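Local coordinates for mannuronan C5-epimerase (Pseudomonas syringae pv. tomato, PDB 4NK6), which catalyses the C5-epimerisation of beta-D-mannuronate to alpha-L-guluronate in alginate and helps shield the new polymer on its way through the periplasm, at residues A[86-91]-A[98-103]; A[430-433]-A[437-440]. All coordinates share one frame; numbering follows the deposited sequence.

Interaction 1. Residues A[86-91]-A[98-103]; sequences QAIMIS and QDLVKK
Leu-100 reaches from the short helix 97-103 onto Ile-88 and Ile-90 of strand 86-91, as the helix packs across the inside of this strand near the N-terminal end of the right-handed beta-helix. The helix stands off the strand, with Ile-88 CA 8.5 Å from Leu-100 CA, a gap that branched aliphatic side chains can fill. Gln-98 takes no part in the apolar contact; its NE2 bonds to Tyr-117 OH and Thr-137 OG1. Asp-99 follows, its backbone N held by Asn-96 OD1 in the first turn. Leu-100 then carries the whole contact. Its CG stands anti to the carbonyl carbon (chi1 -75°), turned toward the strand, and the extended chi2 (-178°) brings CD2 against both isoleucines. CD2 lies 3.7 Å from Ile-88 CG2, the two side chains running obliquely past one another, and 4.0 Å from Ile-90 CG1. Ile-90 comes in at about a right angle, and its CD1 sits against the fork of the leucine, 4.1 Å from Leu-100 CD1 and as far from CD2. Alternate residues of a strand share a face, so two isoleucines can grip one leucine; Phe-131, Leu-109 and Ile-53 also touch it. Val-101 rests on Leu-109. Lys-103, exposed at the helix end, lays its modelled carbons on Ile-53, and its backbone N bonds to Asp-99 O at 3.2 Å.

Interaction 2. Residues A[430-433]-A[437-440]; sequences LSID and SVEL
Glu-439 OE1 shares a hydrogen bond with Tyr-441 OH, while its sequence neighbours Val-438 and Leu-440 point the other way, toward Ile-432 and Leu-430. The alternation is that of the last modelled coil of the beta-helix: on strands 430-432 and 437-441 every second residue is aliphatic and faces the inside of the coil, though still partly open and, at Leu-440, exposed; Ser-431, Ser-437 and Glu-439 take the outer side. Strand backbones here bond to the preceding coil, Ser-431 to Val-390 and Gly-392, Ser-437 and Glu-439 to Leu-415, and the two segments meet through side chains. Near the turn the CA atoms of Ile-432 and Val-438 are 8.0 Å apart, and short beta-branched residues bridge the gap. Val-438 CG2 nestles against the isoleucine branch point, 3.6 Å from Ile-432 CG2 and 4.0 Å from Ile-432 CB, the side chains passing obliquely. Farther along, the strands splay to 11.0 Å between the CA atoms of Leu-430 and Leu-440, a width that calls for longer leucines. These meet tip to tip, Leu-430 CD1 lying 4.1 Å from Leu-440 CD2. Leu-430 CG lies between the backbone N and the carbonyl carbon (chi1 83°), and from there CD1 points at Leu-440. Met-445 touches both leucines. With aliphatic carbons alone in contact, the attachment is van der Waals and hydrophobic, shape-dependent and without directional bonds.

In the fold
Interactions 1 and 2 lie near the two ends of one elongated right-handed beta-helix, their centres 59 Å apart on opposite sides of the chain's centre and their nearest atoms about 53 Å apart. They come in series along the chain, 86-91 with 98-103 first. Strands 86-91 and 430-432 belong to the same row of parallel strands stacked coil upon coil, which also includes strand 269-274 with His-274, the probable proton acceptor. Interaction 1 is a buried helix-on-strand contact near the N-terminal end; interaction 2 joins two faces of the final modelled coil at the surface. The long stack between them is consistent with binding a linear polysaccharide, as in other proteins of this fold.

Interaction 1. Residues A[86-91]-A[98-103]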
loop_
_atom_site.group_PDB
_atom_site.type_symbol
_atom_site.label_atom_id
_atom_site.label_comp_id
_atom_site.label_asym_id
_atom_site.label_seq_id
_atom_site.Cartn_x
_atom_site.Cartn_y
_atom_site.Cartn_z
ATOM N N GLN A 86 -0.058 -9.509 26.574
ATOM C CA GLN A 86 1.215 -8.806 26.683
ATOM C C GLN A 86 1.817 -8.506 25.315
ATOM O O GLN A 86 1.414 -9.079 24.301
ATOM C CB GLN A 86 2.216 -9.636 27.481
ATOM C CG GLN A 86 1.785 -9.942 28.900
ATOM C CD GLN A 86 2.809 -10.775 29.636
ATOM O OE1 GLN A 86 2.976 -11.966 29.359
ATOM N NE2 GLN A 86 3.505 -10.155 30.573
ATOM N N ALA A 87 2.793 -7.606 25.301
ATOM C CA ALA A 87 3.571 -7.330 24.107
ATOM C C ALA A 87 5.045 -7.210 24.496
ATOM O O ALA A 87 5.373 -6.862 25.625
ATOM C CB ALA A 87 3.095 -6.051 23.448
ATOM N N ILE A 88 5.921 -7.540 23.558
ATOM C CA ILE A 88 7.333 -7.235 23.681
ATOM C C ILE A 88 7.495 -5.779 23.270
ATOM O O ILE A 88 7.093 -5.397 22.169
ATOM C CB ILE A 88 8.154 -8.125 22.734
ATOM C CG1 ILE A 88 7.978 -9.600 23.117
ATOM C CG2 ILE A 88 9.636 -7.711 22.744
ATOM C CD1 ILE A 88 8.420 -10.570 22.043
ATOM N N MET A 89 8.058 -4.958 24.150
ATOM C CA MET A 89 8.159 -3.527 23.868
ATOM C C MET A 89 9.588 -2.995 23.818
ATOM O O MET A 89 10.420 -3.317 24.663
ATOM C CB MET A 89 7.359 -2.722 24.881
ATOM C CG MET A 89 5.924 -3.172 25.003
ATOM S SD MET A 89 5.022 -2.261 26.270
ATOM C CE MET A 89 3.469 -3.185 26.256
ATOM N N ILE A 90 9.848 -2.161 22.820
ATOM C CA ILE A 90 11.133 -1.486 22.688
ATOM C C ILE A 90 10.935 0.012 22.890
ATOM O O ILE A 90 10.037 0.611 22.293
ATOM C CB ILE A 90 11.731 -1.726 21.291
ATOM C CG1 ILE A 90 12.089 -3.203 21.122
ATOM C CG2 ILE A 90 12.954 -0.825 21.054
ATOM C CD1 ILE A 90 12.066 -3.677 19.681
ATOM N N SER A 91 11.764 0.616 23.732
ATOM C CA SER A 91 11.714 2.062 23.927
ATOM C C SER A 91 13.064 2.614 24.350
ATOM O O SER A 91 13.986 1.858 24.670
ATOM C CB SER A 91 10.682 2.423 24.988
ATOM O OG SER A 91 11.143 1.993 26.252
ATOM N N GLN A 98 18.348 -9.520 17.473
ATOM C CA GLN A 98 19.249 -10.368 18.243
ATOM C C GLN A 98 19.258 -9.962 19.718
ATOM O O GLN A 98 19.379 -10.821 20.596
ATOM C CB GLN A 98 20.672 -10.388 17.654
ATOM C CG GLN A 98 20.825 -11.302 16.434
ATOM C CD GLN A 98 19.906 -10.891 15.291
ATOM O OE1 GLN A 98 19.799 -9.707 14.976
ATOM N NE2 GLN A 98 19.222 -11.861 14.681
ATOM N N ASP A 99 19.116 -8.663 19.986
ATOM C CA ASP A 99 19.056 -8.172 21.366
ATOM C C ASP A 99 17.786 -8.678 22.060
ATOM O O ASP A 99 17.821 -9.096 23.217
ATOM C CB ASP A 99 19.103 -6.639 21.416
ATOM C CG ASP A 99 20.413 -6.060 20.888
ATOM O OD1 ASP A 99 21.488 -6.655 21.121
ATOM O OD2 ASP A 99 20.362 -4.993 20.235
ATOM N N LEU A 100 16.661 -8.639 21.347
ATOM C CA LEU A 100 15.392 -9.130 21.888
ATOM C C LEU A 100 15.468 -10.600 22.277
ATOM O O LEU A 100 14.954 -11.003 23.322
ATOM C CB LEU A 100 14.269 -8.970 20.857
ATOM C CG LEU A 100 13.675 -7.595 20.577
ATOM C CD1 LEU A 100 12.545 -7.732 19.552
ATOM C CD2 LEU A 100 13.178 -6.946 21.859
ATOM N N VAL A 101 16.086 -11.403 21.417
ATOM C CA VAL A 101 16.165 -12.843 21.642
ATOM C C VAL A 101 16.926 -13.146 22.933
ATOM O O VAL A 101 16.535 -14.021 23.709
ATOM C CB VAL A 101 16.808 -13.570 20.442
ATOM C CG1 VAL A 101 16.999 -15.046 20.746
ATOM C CG2 VAL A 101 15.948 -13.387 19.188
ATOM N N LYS A 102 17.997 -12.396 23.173
ATOM C CA LYS A 102 18.777 -12.554 24.391
ATOM C C LYS A 102 17.963 -12.207 25.640
ATOM O O LYS A 102 18.116 -12.841 26.681
ATOM C CB LYS A 102 20.050 -11.695 24.340
ATOM C CG LYS A 102 21.088 -12.153 23.321
ATOM C CD LYS A 102 22.338 -11.257 23.332
ATOM C CE LYS A 102 23.214 -11.482 22.096
ATOM N NZ LYS A 102 24.528 -10.742 22.148
ATOM N N LYS A 103 17.095 -11.206 25.530
ATOM C CA LYS A 103 16.422 -10.647 26.703
ATOM C C LYS A 103 15.015 -11.216 26.951
ATOM O O LYS A 103 14.578 -11.321 28.092
ATOM C CB LYS A 103 16.367 -9.117 26.598
ATOM C CG LYS A 103 15.909 -8.409 27.866
ATOM C CD LYS A 103 16.958 -8.510 28.970
#

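Interaction 2. Residues A[430-433]-A[437-440]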
loop_
_atom_site.group_PDB
_atom_site.type_symbol
_atom_site.label_atom_id
_atom_site.label_comp_id
_atom_site.label_asym_id
_atom_site.label_seq_id
_atom_site.Cartn_x
_atom_site.Cartn_y
_atom_site.Cartn_z
ATOM N N LEU A 430 -11.798 4.959 -29.290
ATOM C CA LEU A 430 -12.341 5.725 -28.178
ATOM C C LEU A 430 -13.846 5.941 -28.239
ATOM O O LEU A 430 -14.472 5.920 -29.307
ATOM C CB LEU A 430 -11.635 7.079 -28.029
ATOM C CG LEU A 430 -12.135 8.217 -28.917
ATOM C CD1 LEU A 430 -11.554 9.558 -28.473
ATOM C CD2 LEU A 430 -11.782 7.944 -30.365
ATOM N N SER A 431 -14.412 6.134 -27.060
ATOM C CA SER A 431 -15.798 6.521 -26.906
ATOM C C SER A 431 -15.847 7.488 -25.735
ATOM O O SER A 431 -15.286 7.211 -24.677
ATOM C CB SER A 431 -16.664 5.295 -26.615
ATOM O OG SER A 431 -18.025 5.659 -26.475
ATOM N N ILE A 432 -16.485 8.637 -25.930
ATOM C CA ILE A 432 -16.697 9.564 -24.826
ATOM C C ILE A 432 -18.156 9.973 -24.835
ATOM O O ILE A 432 -18.582 10.743 -25.688
ATOM C CB ILE A 432 -15.844 10.849 -24.921
ATOM C CG1 ILE A 432 -14.447 10.566 -25.482
ATOM C CG2 ILE A 432 -15.754 11.508 -23.548
ATOM C CD1 ILE A 432 -13.488 9.994 -24.473
ATOM N N ASP A 433 -18.910 9.447 -23.880
ATOM C CA ASP A 433 -20.350 9.647 -23.815
ATOM C C ASP A 433 -20.699 10.909 -23.024
ATOM O O ASP A 433 -20.279 11.068 -21.874
ATOM C CB ASP A 433 -21.010 8.412 -23.182
ATOM C CG ASP A 433 -22.530 8.500 -23.152
ATOM O OD1 ASP A 433 -23.131 9.083 -24.082
ATOM O OD2 ASP A 433 -23.126 7.978 -22.192
ATOM N N SER A 437 -16.517 18.415 -22.435
ATOM C CA SER A 437 -15.625 18.818 -23.507
ATOM C C SER A 437 -14.531 17.782 -23.697
ATOM O O SER A 437 -14.014 17.211 -22.735
ATOM C CB SER A 437 -15.004 20.194 -23.234
ATOM O OG SER A 437 -13.994 20.116 -22.248
ATOM N N VAL A 438 -14.206 17.521 -24.953
ATOM C CA VAL A 438 -13.049 16.720 -25.289
ATOM C C VAL A 438 -12.269 17.461 -26.366
ATOM O O VAL A 438 -12.852 17.969 -27.323
ATOM C CB VAL A 438 -13.449 15.345 -25.842
ATOM C CG1 VAL A 438 -12.215 14.564 -26.278
ATOM C CG2 VAL A 438 -14.237 14.561 -24.814
ATOM N N GLU A 439 -10.955 17.536 -26.198
ATOM C CA GLU A 439 -10.079 18.045 -27.239
ATOM C C GLU A 439 -9.038 16.981 -27.559
ATOM O O GLU A 439 -8.437 16.400 -26.646
ATOM C CB GLU A 439 -9.411 19.344 -26.790
ATOM C CG GLU A 439 -10.401 20.415 -26.345
ATOM C CD GLU A 439 -9.718 21.673 -25.827
ATOM O OE1 GLU A 439 -8.470 21.698 -25.759
ATOM O OE2 GLU A 439 -10.432 22.642 -25.491
ATOM N N LEU A 440 -8.852 16.714 -28.853
ATOM C CA LEU A 440 -7.867 15.742 -29.325
ATOM C C LEU A 440 -6.898 16.414 -30.281
ATOM O O LEU A 440 -7.325 17.097 -31.212
ATOM C CB LEU A 440 -8.533 14.613 -30.109
ATOM C CG LEU A 440 -9.793 13.924 -29.616
ATOM C CD1 LEU A 440 -10.338 13.042 -30.751
ATOM C CD2 LEU A 440 -9.477 13.099 -28.394
#